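5-formaminoimidazole-4-carboxamide-1-(beta)-D-ribofuranosyl 5'-monophosphate synthetase (Methanocaldococcus jannaschii, PDB 2R7N) catalyses the ATP- and formate-dependent, folate-free formylation of the purine intermediate AICAR to FAICAR, working as a homohexamer built as a dimer of trimers. Local coordinates at residues 151-156 and 167-172; 180-185 and 248-253. All coordinates share one frame; numbering follows the deposited sequence.

Contact 1: 151-156 and 167-172; sequences GTVIVK and FIASST. With ADP (adenosine-5'-diphosphate), chain D.
The beta hairpin of strands 153-156 and 167-169 forms one margin of the small antiparallel sheet in the ATP-grasp fold that covers the bound nucleotide. Val153 pairs with Ala169 and Val155 with Phe167 as hydrogen-bonded pairs; Val153 N to Ala169 O is the shortest of the four backbone bonds at 2.7 Å, and Phe167 N to Val155 O, at 3.3 Å, the longest. Ile154 faces Ile168 in the non-hydrogen-bonded pair between them. On the face of Val155, the Phe167 ring lies alongside its cross-strand partner: CG sits between the backbone N and the carbonyl carbon (chi1 70°), and Val155 CB lies over the ring, 4.0 Å from its centroid. Phe175 of helix 172-183 meets this ring edge-to-face. The other face serves the adenine, where Ile154 CD1 rests 3.6 Å from ADP C4 and CG2 lies near C6. Trimming Ile154 to an alanine takes away CG2 and CD1 and is likely to leave the adenine without its packing at C4 and C6. Lys156, salt-bridged to Glu199, gives NZ to both ADP O1A and ADP N7. At the open end of the hairpin, Thr152 CG2 touches Ile168 CG2, and Thr152 OG1 hydrogen-bonds Ser170 OG at 2.8 Å.

Contact 2: 180-185 and 248-253; sequences EDLKKR and NINPSY. With ADP (adenosine-5'-diphosphate), chain D.
Asn250 meets Asp181 and Arg185 in a small polar cluster beside the C-terminal end of helix 172-183. Hydrogen bonding across the two segments is slight: Asn250 ND2 gives a weak bond to Asp181 OD2 at 3.3 Å, with the amide and carboxylate planes turned 74° apart. The ionic part lies within 180-185. Arg185 NH1 forms a salt bridge to Asp181 OD1, also 3.3 Å long, approaching on the syn side of the carboxylate with an N-H...O angle of 162°, and reaches OD2 weakly. A bend at chi3 (92°) turns the guanidinium back toward this carboxylate. Other approaches across the segments are close but not bonded. Asn250 OD1 lies over one face of the guanidinium, 3.1 Å from Arg185 NH1, too poorly angled for a hydrogen bond, while Asn248 O stands at the guanidinium edge, 4.0 Å from Arg185 NH2. Leu182 adds a van der Waals contact of its methyl CD2 with Asn250 OD1, 3.8 Å. Farther along, Tyr253 brings CD1 to 3.4 Å from ADP O4'. The contact thus sets helix 172-183, whose Leu182 also touches Phe167 of strand 167-169, against the loop between helix 241-245 and strand 253-263, where Pro251 packs on helix 233-236.

Contact 1 is largely buried and held by regular backbone pairing and apolar side chains, whereas contact 2 lies at the surface, buries less than half as much area and relies on charged and amide groups. Their centres are 13 Å apart, and they follow one another along the chain: strand 167-169 runs on into helix 172-183, whose last turn enters contact 2. They also touch directly, Phe167 CD1 lying 3.4 Å from Leu182 CD1 and Ile168 CD1 equally near Tyr253 OH. Both reach ADP, the hairpin through the adenine and a phosphate oxygen, segment 248-253 through the ribose. Each packs in addition against the second subunit.

Contact 1: 151-156 and 167-172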
# COMPACT_ATOMS: atom_id res chain seq x y z
N GLY A 151 -6.15 36.83 -39.59
CA GLY A 151 -6.48 36.85 -38.16
C GLY A 151 -5.18 36.82 -37.39
O GLY A 151 -4.13 37.13 -37.94
N THR A 152 -5.24 36.47 -36.11
CA THR A 152 -4.00 36.22 -35.39
C THR A 152 -3.48 34.85 -35.80
O THR A 152 -4.24 33.89 -35.99
CB THR A 152 -4.17 36.32 -33.86
OG1 THR A 152 -4.68 37.61 -33.52
CG2 THR A 152 -2.81 36.14 -33.18
N VAL A 153 -2.17 34.77 -35.99
CA VAL A 153 -1.55 33.52 -36.38
C VAL A 153 -0.32 33.36 -35.54
O VAL A 153 0.20 34.32 -34.99
CB VAL A 153 -1.14 33.50 -37.88
CG1 VAL A 153 -2.36 33.63 -38.78
CG2 VAL A 153 -0.10 34.57 -38.17
N ILE A 154 0.15 32.12 -35.43
CA ILE A 154 1.44 31.86 -34.83
C ILE A 154 2.31 31.34 -35.95
O ILE A 154 1.81 30.67 -36.86
CB ILE A 154 1.37 30.81 -33.69
CG1 ILE A 154 2.71 30.72 -32.95
CG2 ILE A 154 0.98 29.43 -34.23
CD1 ILE A 154 2.65 29.92 -31.67
N VAL A 155 3.60 31.64 -35.87
CA VAL A 155 4.50 31.29 -36.96
C VAL A 155 5.69 30.48 -36.46
O VAL A 155 6.48 30.95 -35.64
CB VAL A 155 4.99 32.54 -37.73
CG1 VAL A 155 5.82 32.12 -38.92
CG2 VAL A 155 3.79 33.39 -38.18
N LYS A 156 5.80 29.26 -36.99
CA LYS A 156 6.81 28.30 -36.55
C LYS A 156 7.86 28.00 -37.62
O LYS A 156 7.57 28.06 -38.82
CB LYS A 156 6.13 26.99 -36.14
CG LYS A 156 4.97 27.18 -35.19
CD LYS A 156 4.19 25.90 -35.02
CE LYS A 156 3.27 26.00 -33.84
NZ LYS A 156 2.33 24.86 -33.79
N PHE A 167 6.85 33.43 -33.51
CA PHE A 167 6.25 34.75 -33.30
C PHE A 167 4.79 34.79 -33.69
O PHE A 167 4.28 33.87 -34.35
CB PHE A 167 7.06 35.88 -33.98
CG PHE A 167 6.99 35.89 -35.49
CD1 PHE A 167 8.09 35.48 -36.25
CD2 PHE A 167 5.85 36.34 -36.16
CE1 PHE A 167 8.04 35.49 -37.63
CE2 PHE A 167 5.80 36.36 -37.55
CZ PHE A 167 6.90 35.93 -38.28
N ILE A 168 4.11 35.85 -33.25
CA ILE A 168 2.68 36.01 -33.45
C ILE A 168 2.42 37.19 -34.39
O ILE A 168 3.12 38.21 -34.34
CB ILE A 168 1.98 36.31 -32.10
CG1 ILE A 168 2.13 35.13 -31.14
CG2 ILE A 168 0.50 36.68 -32.31
CD1 ILE A 168 1.61 35.42 -29.73
N ALA A 169 1.41 37.06 -35.24
CA ALA A 169 1.12 38.08 -36.22
C ALA A 169 -0.38 38.20 -36.40
O ALA A 169 -1.09 37.21 -36.34
CB ALA A 169 1.80 37.74 -37.56
N SER A 170 -0.85 39.43 -36.60
CA SER A 170 -2.26 39.66 -36.89
C SER A 170 -2.49 40.27 -38.28
O SER A 170 -3.62 40.61 -38.63
CB SER A 170 -2.91 40.52 -35.80
OG SER A 170 -3.16 39.75 -34.62
N SER A 171 -1.41 40.37 -39.06
CA SER A 171 -1.48 40.93 -40.41
C SER A 171 -0.25 40.56 -41.21
O SER A 171 0.81 40.29 -40.63
CB SER A 171 -1.59 42.46 -40.36
OG SER A 171 -0.39 43.03 -39.84
N THR A 172 -0.38 40.57 -42.53
CA THR A 172 0.77 40.38 -43.42
C THR A 172 1.89 41.37 -43.09
O THR A 172 3.06 41.00 -43.03
CB THR A 172 0.38 40.59 -44.88
OG1 THR A 172 -0.81 39.83 -45.17
CG2 THR A 172 1.49 40.13 -45.79
PB ADP D . 6.20 21.39 -29.85
O1B ADP D . 5.98 20.28 -30.86
O2B ADP D . 7.39 22.28 -30.16
O3B ADP D . 6.11 20.93 -28.41
PA ADP D . 4.87 23.56 -31.08
O1A ADP D . 3.83 23.24 -32.12
O2A ADP D . 6.30 23.88 -31.43
O3A ADP D . 4.89 22.34 -30.03
O5' ADP D . 4.36 24.82 -30.24
C5' ADP D . 5.22 25.39 -29.28
C4' ADP D . 4.33 26.07 -28.27
O4' ADP D . 3.72 27.22 -28.88
C3' ADP D . 3.18 25.16 -27.84
O3' ADP D . 3.51 24.44 -26.65
C2' ADP D . 2.02 26.12 -27.63
O2' ADP D . 1.99 26.59 -26.29
C1' ADP D . 2.33 27.27 -28.58
N9 ADP D . 1.55 27.00 -29.80
C8 ADP D . 1.85 26.11 -30.76
N7 ADP D . 0.88 26.09 -31.72
C5 ADP D . -0.07 26.98 -31.35
C6 ADP D . -1.34 27.47 -31.91
N6 ADP D . -1.84 26.99 -33.08
N1 ADP D . -2.02 28.40 -31.20
C2 ADP D . -1.55 28.89 -30.04
N3 ADP D . -0.39 28.50 -29.47
C4 ADP D . 0.38 27.56 -30.08

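Contact 2: 180-185 and 248-253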
# COMPACT_ATOMS: atom_id res chain seq x y z
N GLU A 180 11.52 40.32 -40.03
CA GLU A 180 12.69 41.19 -40.08
C GLU A 180 13.37 41.34 -38.73
O GLU A 180 14.60 41.24 -38.62
CB GLU A 180 12.29 42.58 -40.58
CG GLU A 180 12.52 42.79 -42.06
CD GLU A 180 13.99 43.01 -42.39
OE1 GLU A 180 14.63 43.85 -41.73
OE2 GLU A 180 14.50 42.33 -43.31
N ASP A 181 12.57 41.60 -37.70
CA ASP A 181 13.08 41.75 -36.35
C ASP A 181 13.98 40.56 -36.01
O ASP A 181 15.14 40.74 -35.63
CB ASP A 181 11.92 41.85 -35.37
CG ASP A 181 12.35 42.34 -34.01
OD1 ASP A 181 13.47 42.87 -33.89
OD2 ASP A 181 11.55 42.20 -33.05
N LEU A 182 13.44 39.36 -36.16
CA LEU A 182 14.17 38.14 -35.80
C LEU A 182 15.31 37.83 -36.76
O LEU A 182 16.15 36.98 -36.49
CB LEU A 182 13.20 36.95 -35.71
CG LEU A 182 12.11 37.07 -34.64
CD1 LEU A 182 11.14 35.91 -34.72
CD2 LEU A 182 12.73 37.16 -33.24
N LYS A 183 15.31 38.53 -37.90
CA LYS A 183 16.38 38.43 -38.88
C LYS A 183 17.55 39.31 -38.45
O LYS A 183 18.66 38.82 -38.24
CB LYS A 183 15.87 38.84 -40.26
CG LYS A 183 16.94 39.10 -41.32
CD LYS A 183 16.30 39.36 -42.69
CE LYS A 183 17.31 39.86 -43.72
NZ LYS A 183 17.64 41.30 -43.54
N LYS A 184 17.28 40.60 -38.29
CA LYS A 184 18.30 41.57 -37.90
C LYS A 184 18.84 41.31 -36.50
O LYS A 184 19.62 42.10 -35.97
CB LYS A 184 17.75 43.00 -38.01
CG LYS A 184 17.50 43.49 -39.44
CD LYS A 184 18.81 43.74 -40.19
CE LYS A 184 18.55 44.26 -41.61
NZ LYS A 184 19.81 44.61 -42.34
N ARG A 185 18.43 40.20 -35.90
CA ARG A 185 18.89 39.83 -34.56
C ARG A 185 19.50 38.43 -34.57
O ARG A 185 19.84 37.89 -33.51
CB ARG A 185 17.76 39.94 -33.54
CG ARG A 185 17.24 41.36 -33.37
CD ARG A 185 15.95 41.41 -32.55
NE ARG A 185 16.19 41.59 -31.12
CZ ARG A 185 15.30 42.08 -30.27
NH1 ARG A 185 14.10 42.45 -30.70
NH2 ARG A 185 15.61 42.22 -28.99
N ASN A 248 11.23 45.74 -24.96
CA ASN A 248 11.46 45.26 -26.31
C ASN A 248 11.88 43.80 -26.21
O ASN A 248 13.06 43.48 -26.13
CB ASN A 248 12.51 46.11 -27.03
CG ASN A 248 12.00 47.51 -27.35
OD1 ASN A 248 10.84 47.69 -27.72
ND2 ASN A 248 12.87 48.51 -27.20
N ILE A 249 10.88 42.93 -26.19
CA ILE A 249 11.11 41.52 -25.91
C ILE A 249 10.27 40.66 -26.84
O ILE A 249 9.11 40.97 -27.10
CB ILE A 249 10.79 41.19 -24.43
CG1 ILE A 249 11.27 39.78 -24.07
CG2 ILE A 249 9.30 41.37 -24.15
CD1 ILE A 249 11.21 39.49 -22.58
N ASN A 250 10.86 39.59 -27.34
CA ASN A 250 10.13 38.67 -28.18
C ASN A 250 9.75 37.41 -27.41
O ASN A 250 10.57 36.85 -26.68
CB ASN A 250 10.93 38.32 -29.43
CG ASN A 250 11.30 39.54 -30.25
OD1 ASN A 250 12.47 39.79 -30.52
ND2 ASN A 250 10.29 40.33 -30.63
N PRO A 251 8.50 36.98 -27.56
CA PRO A 251 8.09 35.70 -26.99
C PRO A 251 8.93 34.56 -27.54
O PRO A 251 9.20 34.50 -28.73
CB PRO A 251 6.63 35.54 -27.46
CG PRO A 251 6.46 36.52 -28.57
CD PRO A 251 7.40 37.65 -28.26
N SER A 252 9.39 33.69 -26.65
CA SER A 252 9.90 32.39 -27.08
C SER A 252 9.05 31.31 -26.42
O SER A 252 8.32 31.58 -25.46
CB SER A 252 11.38 32.23 -26.76
OG SER A 252 11.72 32.92 -25.57
N TYR A 253 9.14 30.10 -26.95
CA TYR A 253 8.29 29.00 -26.53
C TYR A 253 9.13 27.75 -26.29
O TYR A 253 8.83 26.68 -26.82
CB TYR A 253 7.21 28.74 -27.59
CG TYR A 253 6.22 29.88 -27.73
CD1 TYR A 253 4.99 29.84 -27.09
CD2 TYR A 253 6.52 31.00 -28.51
CE1 TYR A 253 4.08 30.89 -27.22
CE2 TYR A 253 5.62 32.06 -28.64
CZ TYR A 253 4.41 31.99 -28.00
OH TYR A 253 3.53 33.04 -28.13
PB ADP D . 6.20 21.39 -29.85
O1B ADP D . 5.98 20.28 -30.86
O2B ADP D . 7.39 22.28 -30.16
O3B ADP D . 6.11 20.93 -28.41
PA ADP D . 4.87 23.56 -31.08
O1A ADP D . 3.83 23.24 -32.12
O2A ADP D . 6.30 23.88 -31.43
O3A ADP D . 4.89 22.34 -30.03
O5' ADP D . 4.36 24.82 -30.24
C5' ADP D . 5.22 25.39 -29.28
C4' ADP D . 4.33 26.07 -28.27
O4' ADP D . 3.72 27.22 -28.88
C3' ADP D . 3.18 25.16 -27.84
O3' ADP D . 3.51 24.44 -26.65
C2' ADP D . 2.02 26.12 -27.63
O2' ADP D . 1.99 26.59 -26.29
C1' ADP D . 2.33 27.27 -28.58
N9 ADP D . 1.55 27.00 -29.80
C8 ADP D . 1.85 26.11 -30.76
N7 ADP D . 0.88 26.09 -31.72
C5 ADP D . -0.07 26.98 -31.35
C6 ADP D . -1.34 27.47 -31.91
N6 ADP D . -1.84 26.99 -33.08
N1 ADP D . -2.02 28.40 -31.20
C2 ADP D . -1.55 28.89 -30.04
N3 ADP D . -0.39 28.50 -29.47
C4 ADP D . 0.38 27.56 -30.08